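Local coordinates for mandelate racemase/muconate lactonizing protein (Thermobispora bispora, PDB 3VC5) that probably catalyses the magnesium-dependent dehydration of D-glucarate to 5-dehydro-4-deoxy-D-glucarate, as a member of the mandelate racemase/muconate lactonizing enzyme family, at residues M337-H342 with C364-P369; Y164-F169 with Y203-I208; L67-G72 with S341-S346; F35-L40 with P369-Q374; A349-A354 with G387-P392. All blocks are in the same frame, centred on the assembly; numbering follows the deposited sequence.

Contact 1: M337-H342 with C364-P369. With PO4 (phosphate ion), chain B.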
# COMPACT_ATOMS: atom_id res chain seq x y z
N MET A 337 -2.16 -15.57 6.64
CA MET A 337 -3.50 -15.26 6.15
C MET A 337 -4.52 -16.09 6.90
O MET A 337 -4.38 -17.30 6.99
CB MET A 337 -3.61 -15.59 4.65
CG MET A 337 -4.92 -15.10 3.99
SD MET A 337 -5.02 -15.37 2.21
CE MET A 337 -3.72 -14.28 1.61
N HIS A 338 -5.55 -15.42 7.41
CA HIS A 338 -6.67 -16.03 8.12
C HIS A 338 -7.72 -16.51 7.11
O HIS A 338 -7.95 -15.86 6.06
CB HIS A 338 -7.26 -15.00 9.10
CG HIS A 338 -8.63 -15.35 9.61
ND1 HIS A 338 -9.80 -14.94 8.98
CD2 HIS A 338 -9.02 -16.06 10.70
CE1 HIS A 338 -10.85 -15.39 9.67
NE2 HIS A 338 -10.39 -16.09 10.71
N SER A 339 -8.41 -17.58 7.49
CA SER A 339 -9.47 -18.17 6.68
C SER A 339 -10.78 -18.25 7.50
O SER A 339 -10.74 -18.43 8.73
CB SER A 339 -9.02 -19.56 6.20
OG SER A 339 -10.08 -20.23 5.55
N ASN A 340 -11.93 -18.14 6.81
CA ASN A 340 -13.21 -18.65 7.33
C ASN A 340 -13.74 -19.66 6.28
O ASN A 340 -13.30 -19.62 5.10
CB ASN A 340 -14.26 -17.55 7.47
CG ASN A 340 -14.08 -16.71 8.72
OD1 ASN A 340 -13.79 -15.52 8.61
ND2 ASN A 340 -14.27 -17.30 9.90
N SER A 341 -14.67 -20.53 6.68
CA SER A 341 -15.23 -21.51 5.74
C SER A 341 -15.56 -20.81 4.44
O SER A 341 -16.30 -19.81 4.46
CB SER A 341 -16.53 -22.05 6.32
OG SER A 341 -16.27 -22.62 7.60
N HIS A 342 -15.08 -21.33 3.31
CA HIS A 342 -15.18 -20.55 2.07
C HIS A 342 -15.13 -21.45 0.84
O HIS A 342 -14.81 -22.65 0.92
CB HIS A 342 -14.02 -19.52 2.00
CG HIS A 342 -12.67 -20.14 1.81
ND1 HIS A 342 -12.23 -20.58 0.57
CD2 HIS A 342 -11.69 -20.48 2.69
CE1 HIS A 342 -11.02 -21.11 0.69
NE2 HIS A 342 -10.67 -21.07 1.97
N CYS A 364 -0.55 -19.85 4.03
CA CYS A 364 -1.87 -19.30 4.33
C CYS A 364 -2.79 -20.36 4.91
O CYS A 364 -2.68 -21.55 4.59
CB CYS A 364 -2.54 -18.75 3.05
SG CYS A 364 -1.67 -17.41 2.22
N ASP A 365 -3.76 -19.92 5.71
CA ASP A 365 -4.78 -20.84 6.21
C ASP A 365 -5.87 -21.04 5.17
O ASP A 365 -6.16 -20.14 4.40
CB ASP A 365 -5.40 -20.31 7.50
CG ASP A 365 -4.44 -20.37 8.67
OD1 ASP A 365 -3.41 -21.07 8.59
OD2 ASP A 365 -4.70 -19.64 9.66
N THR A 366 -6.47 -22.23 5.16
CA THR A 366 -7.71 -22.44 4.41
C THR A 366 -8.56 -23.53 5.06
O THR A 366 -8.02 -24.51 5.62
CB THR A 366 -7.47 -22.82 2.93
OG1 THR A 366 -8.74 -22.93 2.27
CG2 THR A 366 -6.63 -24.08 2.76
N HIS A 367 -9.89 -23.37 5.02
CA HIS A 367 -10.83 -24.41 5.47
C HIS A 367 -11.14 -25.40 4.35
O HIS A 367 -11.92 -26.32 4.55
CB HIS A 367 -12.13 -23.78 5.94
CG HIS A 367 -12.03 -23.06 7.26
ND1 HIS A 367 -11.41 -21.83 7.42
CD2 HIS A 367 -12.46 -23.42 8.50
CE1 HIS A 367 -11.49 -21.46 8.68
NE2 HIS A 367 -12.14 -22.40 9.36
N THR A 368 -10.54 -25.21 3.19
CA THR A 368 -10.93 -25.99 2.00
C THR A 368 -11.21 -27.49 2.25
O THR A 368 -12.25 -27.98 1.86
CB THR A 368 -9.93 -25.80 0.84
OG1 THR A 368 -9.98 -24.44 0.38
CG2 THR A 368 -10.22 -26.77 -0.30
N PRO A 369 -10.30 -28.22 2.95
CA PRO A 369 -10.56 -29.69 3.05
C PRO A 369 -11.93 -30.00 3.69
O PRO A 369 -12.57 -30.99 3.34
CB PRO A 369 -9.43 -30.16 3.97
CG PRO A 369 -8.30 -29.14 3.71
CD PRO A 369 -9.03 -27.82 3.60
P PO4 B . -13.25 -20.61 12.69
O1 PO4 B . -13.71 -21.44 13.82
O2 PO4 B . -13.51 -21.44 11.45
O3 PO4 B . -14.02 -19.35 12.61
O4 PO4 B . -11.85 -20.33 12.88
O HOH W 1 -7.30 -18.73 9.89
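Ser339 and His367 meet at the C-terminal mouth of the barrel domain of this enolase-superfamily protein. The loop after strand 334-337 runs alongside residues 364-368, the two segments 13° apart in direction. Asp365 N bonds to Met337 O at 3.0 Å. Ser339 OG stands anti to its backbone N (chi1 173°), which carries it to the edge of the His367 ring, hydrogen-bonded to ND1 at 2.8 Å, in the ring plane. Across the ring, His367 NE2 donates to phosphate O2 at 2.7 Å. Both ring nitrogens are held, and Ser341 N lies over one face. Behind His367, which touches the phosphate, Ser339 sits in the manner of a second-shell residue. Lys211, a predicted proton acceptor, also binds the phosphate. His338, the other one, has CB directed away from residues 364-369, its ND1 bonded to Asp311. A water accepts from Ser339 N and donates to Asp365 OD2. OD2 has a salt bridge to Lys209; OD1 has one to Arg237 and a hydrogen bond to Ser165. Met337 CB packs on Cys364 SG at 3.6 Å. His342 takes the hindered first torsion (chi1 69°), which swings NE2 across to Thr366 OG1 at 2.7 Å. Thr366 OG1 is hydrogen-bonded to Thr368 OG1.

Contact 2: Y164-F169 with Y203-I208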
# COMPACT_ATOMS: atom_id res chain seq x y z
N TYR A 164 -0.34 -23.55 1.62
CA TYR A 164 -1.41 -23.53 2.60
C TYR A 164 -1.07 -24.50 3.72
O TYR A 164 -0.38 -25.50 3.50
CB TYR A 164 -2.80 -23.84 1.98
CG TYR A 164 -3.37 -22.70 1.16
CD1 TYR A 164 -4.22 -21.74 1.74
CD2 TYR A 164 -3.02 -22.55 -0.17
CE1 TYR A 164 -4.72 -20.67 1.00
CE2 TYR A 164 -3.52 -21.51 -0.93
CZ TYR A 164 -4.35 -20.55 -0.32
OH TYR A 164 -4.84 -19.52 -1.08
N SER A 165 -1.61 -24.24 4.91
CA SER A 165 -1.49 -25.12 6.07
C SER A 165 -2.65 -26.12 6.13
O SER A 165 -3.73 -25.91 5.56
CB SER A 165 -1.47 -24.29 7.36
OG SER A 165 -2.68 -23.57 7.49
N ALA A 166 -2.40 -27.22 6.85
CA ALA A 166 -3.44 -28.14 7.24
C ALA A 166 -4.14 -27.56 8.47
O ALA A 166 -3.51 -27.41 9.52
CB ALA A 166 -2.80 -29.50 7.61
N TYR A 167 -5.42 -27.25 8.33
CA TYR A 167 -6.19 -26.57 9.39
C TYR A 167 -6.90 -27.66 10.20
O TYR A 167 -7.96 -28.14 9.84
CB TYR A 167 -7.22 -25.60 8.81
CG TYR A 167 -7.53 -24.42 9.72
CD1 TYR A 167 -7.47 -24.53 11.11
CD2 TYR A 167 -7.93 -23.19 9.17
CE1 TYR A 167 -7.74 -23.44 11.94
CE2 TYR A 167 -8.20 -22.08 10.00
CZ TYR A 167 -8.13 -22.21 11.37
OH TYR A 167 -8.36 -21.11 12.22
N LEU A 168 -6.25 -28.10 11.28
CA LEU A 168 -6.79 -29.16 12.11
C LEU A 168 -7.71 -28.60 13.19
O LEU A 168 -7.47 -27.51 13.79
CB LEU A 168 -5.65 -29.95 12.77
CG LEU A 168 -4.48 -30.41 11.90
CD1 LEU A 168 -3.46 -31.24 12.72
CD2 LEU A 168 -4.99 -31.24 10.69
N PHE A 169 -8.74 -29.39 13.48
CA PHE A 169 -9.71 -29.08 14.50
C PHE A 169 -10.00 -30.30 15.32
O PHE A 169 -10.14 -31.40 14.77
CB PHE A 169 -11.05 -28.69 13.89
CG PHE A 169 -11.07 -27.33 13.22
CD1 PHE A 169 -10.57 -27.15 11.94
CD2 PHE A 169 -11.63 -26.23 13.88
CE1 PHE A 169 -10.61 -25.88 11.31
CE2 PHE A 169 -11.67 -24.95 13.27
CZ PHE A 169 -11.16 -24.77 12.00
N TYR A 203 -3.86 -33.54 0.52
CA TYR A 203 -3.54 -32.21 -0.02
C TYR A 203 -2.03 -31.90 -0.10
O TYR A 203 -1.62 -31.01 -0.84
CB TYR A 203 -4.25 -31.13 0.81
CG TYR A 203 -5.77 -31.14 0.67
CD1 TYR A 203 -6.41 -30.35 -0.31
CD2 TYR A 203 -6.57 -32.00 1.45
CE1 TYR A 203 -7.79 -30.39 -0.48
CE2 TYR A 203 -7.98 -32.05 1.27
CZ TYR A 203 -8.57 -31.23 0.29
OH TYR A 203 -9.94 -31.26 0.10
N GLY A 204 -1.23 -32.60 0.71
CA GLY A 204 0.22 -32.40 0.71
C GLY A 204 0.72 -31.22 1.55
O GLY A 204 1.85 -30.74 1.36
N PHE A 205 -0.13 -30.73 2.46
CA PHE A 205 0.22 -29.58 3.30
C PHE A 205 1.58 -29.77 3.97
O PHE A 205 1.88 -30.86 4.47
CB PHE A 205 -0.84 -29.38 4.40
CG PHE A 205 -2.22 -29.08 3.87
CD1 PHE A 205 -2.41 -28.03 2.95
CD2 PHE A 205 -3.32 -29.86 4.24
CE1 PHE A 205 -3.69 -27.73 2.45
CE2 PHE A 205 -4.62 -29.55 3.76
CZ PHE A 205 -4.80 -28.48 2.86
N ARG A 206 2.38 -28.71 3.98
CA ARG A 206 3.72 -28.75 4.56
C ARG A 206 3.86 -27.90 5.84
O ARG A 206 4.98 -27.69 6.34
CB ARG A 206 4.77 -28.34 3.50
CG ARG A 206 4.82 -29.30 2.29
CD ARG A 206 5.80 -28.82 1.25
NE ARG A 206 6.05 -29.84 0.23
CZ ARG A 206 6.97 -29.72 -0.73
NH1 ARG A 206 7.72 -28.63 -0.79
NH2 ARG A 206 7.14 -30.68 -1.62
N SER A 207 2.72 -27.42 6.34
CA SER A 207 2.60 -26.64 7.56
C SER A 207 1.31 -27.13 8.21
O SER A 207 0.38 -27.57 7.51
CB SER A 207 2.43 -25.12 7.26
OG SER A 207 3.67 -24.50 7.01
N ILE A 208 1.25 -27.06 9.54
CA ILE A 208 0.10 -27.56 10.31
C ILE A 208 -0.35 -26.53 11.33
O ILE A 208 0.49 -25.95 12.02
CB ILE A 208 0.48 -28.86 11.06
CG1 ILE A 208 0.82 -29.98 10.06
CG2 ILE A 208 -0.65 -29.29 11.96
CD1 ILE A 208 1.44 -31.21 10.76
O HOH W 2 1.97 -26.30 2.55
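Phe205 lies against the backbone of residues 164-166, and this is the tight part of the contact. Ser165 O sits over one face of its ring, 3.5 Å above the plane and toward the rim. Ala166 CB meets the ring at CD2, 3.4 Å away. With chi1 at -62°, CG is anti to the carbonyl carbon of Phe205, and the ring is laid along the backbone of residues 164-166. The opposite face is backed by Tyr203 CB. Beside the ring, Ala166 N gives a nearly straight bond to Ser207 O (2.9 Å, 172°). Here strand 161-169, helix 189-203 and strand 208-211 make a beta-alpha-beta crossover of the barrel, with Ala166 bridged in parallel to Ile208. On the face that carries Ala166 and Ile208, Leu168 CD1 touches Ile208 CG2 at 3.5 Å. The side near Arg206 is looser. There a water joins the backbones, donating to Tyr164 O at 2.7 Å and accepting from Arg206 N at 2.8 Å. Arg206, whose CB points away from residues 164-169, is exposed.

Contact 3: L67-G72 with S341-S346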
# COMPACT_ATOMS: atom_id res chain seq x y z
N LEU A 67 -16.50 -12.19 -10.29
CA LEU A 67 -17.02 -12.88 -9.10
C LEU A 67 -16.39 -12.37 -7.80
O LEU A 67 -15.17 -12.09 -7.74
CB LEU A 67 -16.76 -14.37 -9.19
CG LEU A 67 -17.48 -15.05 -10.36
CD1 LEU A 67 -16.98 -16.51 -10.45
CD2 LEU A 67 -19.02 -15.00 -10.20
N GLY A 68 -17.21 -12.28 -6.76
CA GLY A 68 -16.72 -12.02 -5.40
C GLY A 68 -17.45 -12.94 -4.44
O GLY A 68 -18.48 -13.52 -4.78
N GLU A 69 -16.90 -13.08 -3.25
CA GLU A 69 -17.45 -14.00 -2.25
C GLU A 69 -17.24 -13.40 -0.87
O GLU A 69 -16.15 -12.92 -0.56
CB GLU A 69 -16.80 -15.38 -2.37
CG GLU A 69 -17.26 -16.36 -1.28
CD GLU A 69 -16.53 -17.70 -1.31
OE1 GLU A 69 -15.96 -18.10 -2.36
OE2 GLU A 69 -16.55 -18.37 -0.25
N THR A 70 -18.28 -13.41 -0.05
CA THR A 70 -18.20 -12.79 1.27
C THR A 70 -19.09 -13.57 2.25
O THR A 70 -19.61 -14.64 1.90
CB THR A 70 -18.55 -11.31 1.19
OG1 THR A 70 -18.33 -10.68 2.46
CG2 THR A 70 -20.00 -11.08 0.73
N TYR A 71 -19.26 -13.05 3.46
CA TYR A 71 -20.02 -13.73 4.53
C TYR A 71 -21.49 -13.80 4.16
O TYR A 71 -21.97 -12.97 3.37
CB TYR A 71 -19.89 -12.90 5.82
CG TYR A 71 -18.46 -12.64 6.13
CD1 TYR A 71 -17.60 -13.66 6.54
CD2 TYR A 71 -17.94 -11.35 6.02
CE1 TYR A 71 -16.25 -13.42 6.80
CE2 TYR A 71 -16.60 -11.09 6.31
CZ TYR A 71 -15.77 -12.12 6.71
OH TYR A 71 -14.46 -11.85 6.99
N GLY A 72 -22.18 -14.79 4.74
CA GLY A 72 -23.62 -14.98 4.50
C GLY A 72 -24.55 -14.54 5.62
O GLY A 72 -25.78 -14.63 5.47
N SER A 341 -14.67 -20.53 6.68
CA SER A 341 -15.23 -21.51 5.74
C SER A 341 -15.56 -20.81 4.44
O SER A 341 -16.30 -19.81 4.46
CB SER A 341 -16.53 -22.05 6.32
OG SER A 341 -16.27 -22.62 7.60
N HIS A 342 -15.08 -21.33 3.31
CA HIS A 342 -15.18 -20.55 2.07
C HIS A 342 -15.13 -21.45 0.84
O HIS A 342 -14.81 -22.65 0.92
CB HIS A 342 -14.02 -19.52 2.00
CG HIS A 342 -12.67 -20.14 1.81
ND1 HIS A 342 -12.23 -20.58 0.57
CD2 HIS A 342 -11.69 -20.48 2.69
CE1 HIS A 342 -11.02 -21.11 0.69
NE2 HIS A 342 -10.67 -21.07 1.97
N LEU A 343 -15.47 -20.86 -0.31
CA LEU A 343 -15.53 -21.60 -1.56
C LEU A 343 -14.41 -21.15 -2.52
O LEU A 343 -13.41 -20.52 -2.10
CB LEU A 343 -16.93 -21.43 -2.17
CG LEU A 343 -18.06 -21.87 -1.24
CD1 LEU A 343 -19.39 -21.60 -1.94
CD2 LEU A 343 -17.92 -23.36 -0.90
N GLY A 344 -14.54 -21.50 -3.80
CA GLY A 344 -13.44 -21.35 -4.73
C GLY A 344 -13.20 -19.92 -5.22
O GLY A 344 -12.11 -19.60 -5.69
N ILE A 345 -14.21 -19.05 -5.13
CA ILE A 345 -14.00 -17.65 -5.51
C ILE A 345 -13.05 -17.03 -4.49
O ILE A 345 -12.03 -16.43 -4.85
CB ILE A 345 -15.32 -16.89 -5.58
CG1 ILE A 345 -16.16 -17.44 -6.75
CG2 ILE A 345 -15.07 -15.35 -5.70
CD1 ILE A 345 -17.66 -17.10 -6.60
N SER A 346 -13.35 -17.25 -3.21
CA SER A 346 -12.45 -16.79 -2.12
C SER A 346 -11.08 -17.46 -2.26
O SER A 346 -10.06 -16.80 -2.11
CB SER A 346 -13.03 -17.11 -0.74
OG SER A 346 -14.04 -16.17 -0.46
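Glu69 reaches from strand 65-71 to Leu343 and Ser346 at the start of helix 344-355. Its CB lies 3.8 Å from Ile345 CG2 and also touches Ser346 OG. CG follows anti to the backbone N (chi1 176°) and lies 3.3 Å from Ser346 OG. CD lies closer still to that hydroxyl, but the angles rule out a bond to either carboxylate oxygen. Ser346 OG is instead bonded to His313 and Arg53. OE1 accepts from Ser346 N at 2.9 Å, met from above the carboxylate plane. OE2 accepts from Leu343 N at 2.7 Å through its syn lone pair. Leu343 is the N-cap residue and Ser346 lies in the first turn, so a strand of the N-terminal antiparallel sheet holds the start of a barrel-domain helix through two backbone N-H groups. The helix end should favour the negative charge, as should Arg53, which forms a salt bridge with OE2. A glutamine here would probably leave Arg53 without its charged mate and turn an N-H toward one of the two backbone donors. Back along the strand, Ile345 CG2 packs on Gly68 C at 3.6 Å. Leu67 CB meets Ile345 CD1 at 3.9 Å, the side chains crossing at about a right angle.

Contact 4: F35-L40 with P369-Q374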
# COMPACT_ATOMS: atom_id res chain seq x y z
N PHE A 35 -23.72 -24.31 2.64
CA PHE A 35 -23.09 -25.59 2.30
C PHE A 35 -22.72 -26.33 3.59
O PHE A 35 -22.71 -25.73 4.67
CB PHE A 35 -21.89 -25.39 1.37
CG PHE A 35 -20.95 -24.30 1.84
CD1 PHE A 35 -19.93 -24.60 2.76
CD2 PHE A 35 -21.07 -23.00 1.33
CE1 PHE A 35 -19.06 -23.57 3.23
CE2 PHE A 35 -20.21 -21.99 1.76
CZ PHE A 35 -19.20 -22.27 2.70
N ARG A 36 -22.48 -27.64 3.50
CA ARG A 36 -22.29 -28.49 4.67
C ARG A 36 -20.95 -28.23 5.31
O ARG A 36 -19.93 -28.02 4.60
CB ARG A 36 -22.39 -29.97 4.27
CG ARG A 36 -23.79 -30.33 3.78
CD ARG A 36 -23.88 -31.79 3.32
NE ARG A 36 -22.82 -32.13 2.37
CZ ARG A 36 -22.87 -31.94 1.05
NH1 ARG A 36 -23.96 -31.41 0.49
NH2 ARG A 36 -21.84 -32.28 0.28
N ASP A 37 -20.92 -28.26 6.65
CA ASP A 37 -19.68 -28.06 7.39
C ASP A 37 -19.69 -29.08 8.53
O ASP A 37 -20.71 -29.26 9.17
CB ASP A 37 -19.72 -26.65 8.02
CG ASP A 37 -18.34 -26.13 8.40
OD1 ASP A 37 -17.33 -26.62 7.86
OD2 ASP A 37 -18.26 -25.18 9.21
N PRO A 38 -18.54 -29.72 8.81
CA PRO A 38 -18.49 -30.66 9.96
C PRO A 38 -18.54 -29.94 11.31
O PRO A 38 -18.46 -28.70 11.35
CB PRO A 38 -17.13 -31.37 9.78
CG PRO A 38 -16.71 -31.10 8.36
CD PRO A 38 -17.27 -29.73 8.04
N PRO A 39 -18.67 -30.70 12.42
CA PRO A 39 -18.79 -30.12 13.77
C PRO A 39 -17.39 -29.78 14.34
O PRO A 39 -16.89 -30.40 15.29
CB PRO A 39 -19.48 -31.24 14.58
CG PRO A 39 -19.05 -32.50 13.88
CD PRO A 39 -19.02 -32.14 12.40
N LEU A 40 -16.78 -28.78 13.72
CA LEU A 40 -15.47 -28.30 14.10
C LEU A 40 -15.58 -27.45 15.38
O LEU A 40 -16.35 -26.50 15.46
CB LEU A 40 -14.89 -27.47 12.95
CG LEU A 40 -14.88 -28.14 11.58
CD1 LEU A 40 -14.27 -27.20 10.49
CD2 LEU A 40 -14.18 -29.48 11.59
N PRO A 369 -10.30 -28.22 2.95
CA PRO A 369 -10.56 -29.69 3.05
C PRO A 369 -11.93 -30.00 3.69
O PRO A 369 -12.57 -30.99 3.34
CB PRO A 369 -9.43 -30.16 3.97
CG PRO A 369 -8.30 -29.14 3.71
CD PRO A 369 -9.03 -27.82 3.60
N TRP A 370 -12.36 -29.15 4.63
CA TRP A 370 -13.56 -29.41 5.43
C TRP A 370 -14.82 -29.29 4.59
O TRP A 370 -15.87 -29.83 4.96
CB TRP A 370 -13.62 -28.40 6.61
CG TRP A 370 -12.42 -28.67 7.52
CD1 TRP A 370 -11.39 -27.82 7.79
CD2 TRP A 370 -12.13 -29.89 8.24
NE1 TRP A 370 -10.47 -28.43 8.63
CE2 TRP A 370 -10.90 -29.70 8.91
CE3 TRP A 370 -12.77 -31.13 8.35
CZ2 TRP A 370 -10.32 -30.70 9.72
CZ3 TRP A 370 -12.20 -32.12 9.14
CH2 TRP A 370 -10.99 -31.90 9.81
N GLN A 371 -14.71 -28.54 3.48
CA GLN A 371 -15.87 -28.38 2.60
C GLN A 371 -16.00 -29.57 1.64
O GLN A 371 -16.97 -29.66 0.89
CB GLN A 371 -15.81 -27.04 1.87
CG GLN A 371 -16.68 -25.98 2.57
CD GLN A 371 -16.42 -25.93 4.07
OE1 GLN A 371 -15.38 -25.39 4.51
NE2 GLN A 371 -17.33 -26.53 4.86
N ASP A 372 -15.06 -30.47 1.69
CA ASP A 372 -15.12 -31.74 0.96
C ASP A 372 -15.61 -31.65 -0.48
O ASP A 372 -16.43 -32.42 -0.91
CB ASP A 372 -15.92 -32.74 1.76
CG ASP A 372 -15.48 -34.18 1.53
OD1 ASP A 372 -14.37 -34.44 1.08
OD2 ASP A 372 -16.30 -35.03 1.75
N GLY A 373 -15.06 -30.72 -1.21
CA GLY A 373 -15.27 -30.60 -2.65
C GLY A 373 -16.46 -29.75 -3.04
O GLY A 373 -16.64 -29.47 -4.23
N GLN A 374 -17.25 -29.29 -2.07
CA GLN A 374 -18.39 -28.40 -2.41
C GLN A 374 -17.87 -27.10 -3.03
O GLN A 374 -16.94 -26.49 -2.50
CB GLN A 374 -19.23 -28.06 -1.17
CG GLN A 374 -19.91 -29.27 -0.51
CD GLN A 374 -20.49 -28.94 0.84
OE1 GLN A 374 -21.71 -28.76 0.98
NE2 GLN A 374 -19.63 -28.85 1.85
O HOH W 3 -18.42 -30.74 4.50
O HOH W 4 -15.14 -25.08 7.35
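Residues 371-374 form a type I' beta turn beside the end of strand 25-36, with the CA atoms of Asp37 and Gln371 6.1 Å apart. The turn belongs to the barrel domain and the strand to the N-terminal sheet, so the contact lies at the domain interface of this enolase-superfamily fold. Gln374 bonds to both the N-H and the C=O of Arg36. Its OE1 accepts from Arg36 N at 2.9 Å, in the carbonyl plane, and NE2 donates to Arg36 O at 2.9 Å. NE2 also donates to Gln371 O within the turn. The Arg36 guanidinium stacks on this amide, the planes 24° apart, with Gln374 OE1 over the centre of the guanidinium. With an alanine in place of Gln374, Arg36 N is likely to lose its acceptor and the guanidinium the amide it lies on. The Gln371 chain bends at chi2 (48°), which brings NE2 to Arg36 O, a second donor to that oxygen, and to Asp37 OD1 at 3.0 Å. The carboxylate is met from above its plane, and a water joins Asp37 OD1 to Gln371 OE1. Asp37 OD2 is hydrogen-bonded to His47. Phe35 CE1 packs on Gln371 CG at 3.5 Å. Pro38 CG meets Trp370 CE3 at 3.9 Å. Leu40 CD2 makes a CH-pi contact over a face of the Trp370 indole, 3.9 Å from the centroid of the six-membered ring and 13° off its normal.

Contact 5: A349-A354 with G387-P392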
# COMPACT_ATOMS: atom_id res chain seq x y z
N ALA A 349 -9.16 -15.75 -4.97
CA ALA A 349 -8.76 -14.40 -4.54
C ALA A 349 -7.59 -14.46 -3.54
O ALA A 349 -6.63 -13.70 -3.66
CB ALA A 349 -9.93 -13.66 -3.98
N MET A 350 -7.70 -15.36 -2.56
CA MET A 350 -6.63 -15.59 -1.60
C MET A 350 -5.32 -15.90 -2.27
O MET A 350 -4.25 -15.42 -1.87
CB MET A 350 -7.00 -16.71 -0.60
CG MET A 350 -8.20 -16.34 0.28
SD MET A 350 -9.06 -17.82 0.94
CE MET A 350 -7.95 -18.31 2.23
N THR A 351 -5.41 -16.74 -3.29
CA THR A 351 -4.23 -17.24 -3.97
C THR A 351 -3.55 -16.16 -4.83
O THR A 351 -2.34 -16.02 -4.79
CB THR A 351 -4.60 -18.50 -4.79
OG1 THR A 351 -5.08 -19.50 -3.88
CG2 THR A 351 -3.39 -19.03 -5.59
N HIS A 352 -4.33 -15.39 -5.58
CA HIS A 352 -3.74 -14.30 -6.35
C HIS A 352 -3.11 -13.27 -5.42
O HIS A 352 -2.02 -12.76 -5.70
CB HIS A 352 -4.79 -13.60 -7.26
CG HIS A 352 -5.14 -14.40 -8.47
ND1 HIS A 352 -4.44 -14.29 -9.65
CD2 HIS A 352 -6.15 -15.28 -8.70
CE1 HIS A 352 -4.98 -15.11 -10.55
NE2 HIS A 352 -6.01 -15.72 -10.00
N LEU A 353 -3.80 -12.95 -4.32
CA LEU A 353 -3.26 -11.96 -3.38
C LEU A 353 -1.93 -12.47 -2.81
O LEU A 353 -0.89 -11.77 -2.83
CB LEU A 353 -4.26 -11.70 -2.24
CG LEU A 353 -3.74 -10.87 -1.05
CD1 LEU A 353 -3.31 -9.44 -1.49
CD2 LEU A 353 -4.81 -10.81 0.03
N ALA A 354 -1.93 -13.69 -2.27
CA ALA A 354 -0.68 -14.22 -1.68
C ALA A 354 0.43 -14.37 -2.73
O ALA A 354 1.61 -14.11 -2.43
CB ALA A 354 -0.93 -15.55 -0.98
N GLY A 387 0.70 -29.34 -1.20
CA GLY A 387 0.26 -28.40 -0.17
C GLY A 387 0.04 -26.97 -0.63
O GLY A 387 -0.33 -26.10 0.18
N ALA A 388 0.26 -26.71 -1.91
CA ALA A 388 0.20 -25.35 -2.44
C ALA A 388 -0.77 -25.26 -3.63
O ALA A 388 -0.94 -26.22 -4.38
CB ALA A 388 1.59 -24.89 -2.87
N VAL A 389 -1.38 -24.10 -3.81
CA VAL A 389 -2.26 -23.87 -4.95
C VAL A 389 -1.52 -23.09 -6.02
O VAL A 389 -1.12 -21.93 -5.81
CB VAL A 389 -3.52 -23.10 -4.53
CG1 VAL A 389 -4.41 -22.77 -5.75
CG2 VAL A 389 -4.30 -23.88 -3.47
N PRO A 390 -1.29 -23.71 -7.18
CA PRO A 390 -0.68 -22.95 -8.25
C PRO A 390 -1.58 -21.77 -8.68
O PRO A 390 -2.81 -21.91 -8.73
CB PRO A 390 -0.53 -23.99 -9.38
CG PRO A 390 -0.55 -25.34 -8.70
CD PRO A 390 -1.54 -25.13 -7.55
N VAL A 391 -0.98 -20.62 -8.95
CA VAL A 391 -1.77 -19.48 -9.43
C VAL A 391 -2.52 -19.86 -10.71
O VAL A 391 -1.90 -20.35 -11.67
CB VAL A 391 -0.91 -18.24 -9.74
CG1 VAL A 391 -1.82 -17.10 -10.26
CG2 VAL A 391 -0.12 -17.82 -8.52
N PRO A 392 -3.84 -19.65 -10.74
CA PRO A 392 -4.57 -20.05 -11.95
C PRO A 392 -4.03 -19.34 -13.18
O PRO A 392 -3.49 -18.23 -13.07
CB PRO A 392 -6.01 -19.60 -11.66
CG PRO A 392 -6.10 -19.63 -10.15
CD PRO A 392 -4.73 -19.26 -9.64
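Thr351 sets CG2 anti to its backbone N and OG1 beside it (chi1 -61°), and both branches face Val389. Val389 answers with CG1 anti to its own N (chi1 176°). The two side chains cross at about a right angle. Val389 CG1 lies 3.8 Å from Thr351 OG1, and Thr351 CG2 rests 3.7 Å from Val389 O. The hydroxyl is satisfied elsewhere, bonded to Tyr164 OH and to Leu347 O one turn back. His352 takes chi1 -75°, which brings its ring to residues 391 and 392. Its CE1 meets Val391 CG1 at 3.7 Å. Its NE2 lies 3.8 Å from Pro392 CD, the side chains coming from opposite directions. NE2 is hydrogen-bonded to Leu397 O and ND1 to Ala151 N, which would fix the rotation of the imidazole. No hydrogen bond crosses between the segments, so the contact is van der Waals packing. It lays helix 344-355, after barrel strand 334-337, against strand 388-390, which pairs antiparallel with strand 161-169 in the barrel domain of the enolase superfamily.

From the N terminus, residues 35-40 open the longest loop, which contact 4 closes at 369-374. Residues 67-72 follow, and contact 3 closes at 341-346 within that span. These two tie the N-terminal sheet to the barrel domain. Contact 2 lies within both loops and joins strand 161-169 to the start of strand 208-211. Contact 1 begins where contact 3 ends, sharing Ser341 and His342, and lies within the span of contact 4, whose second segment begins at Pro369, the last residue of contact 1. Contact 5 crosses contacts 1 and 4, because helix 344-355 precedes 364-374 and its partner strand 388-390 comes after. Tyr164 of contact 2 reaches Thr351 of contact 5, and Ser165 reaches Asp365 of contact 1.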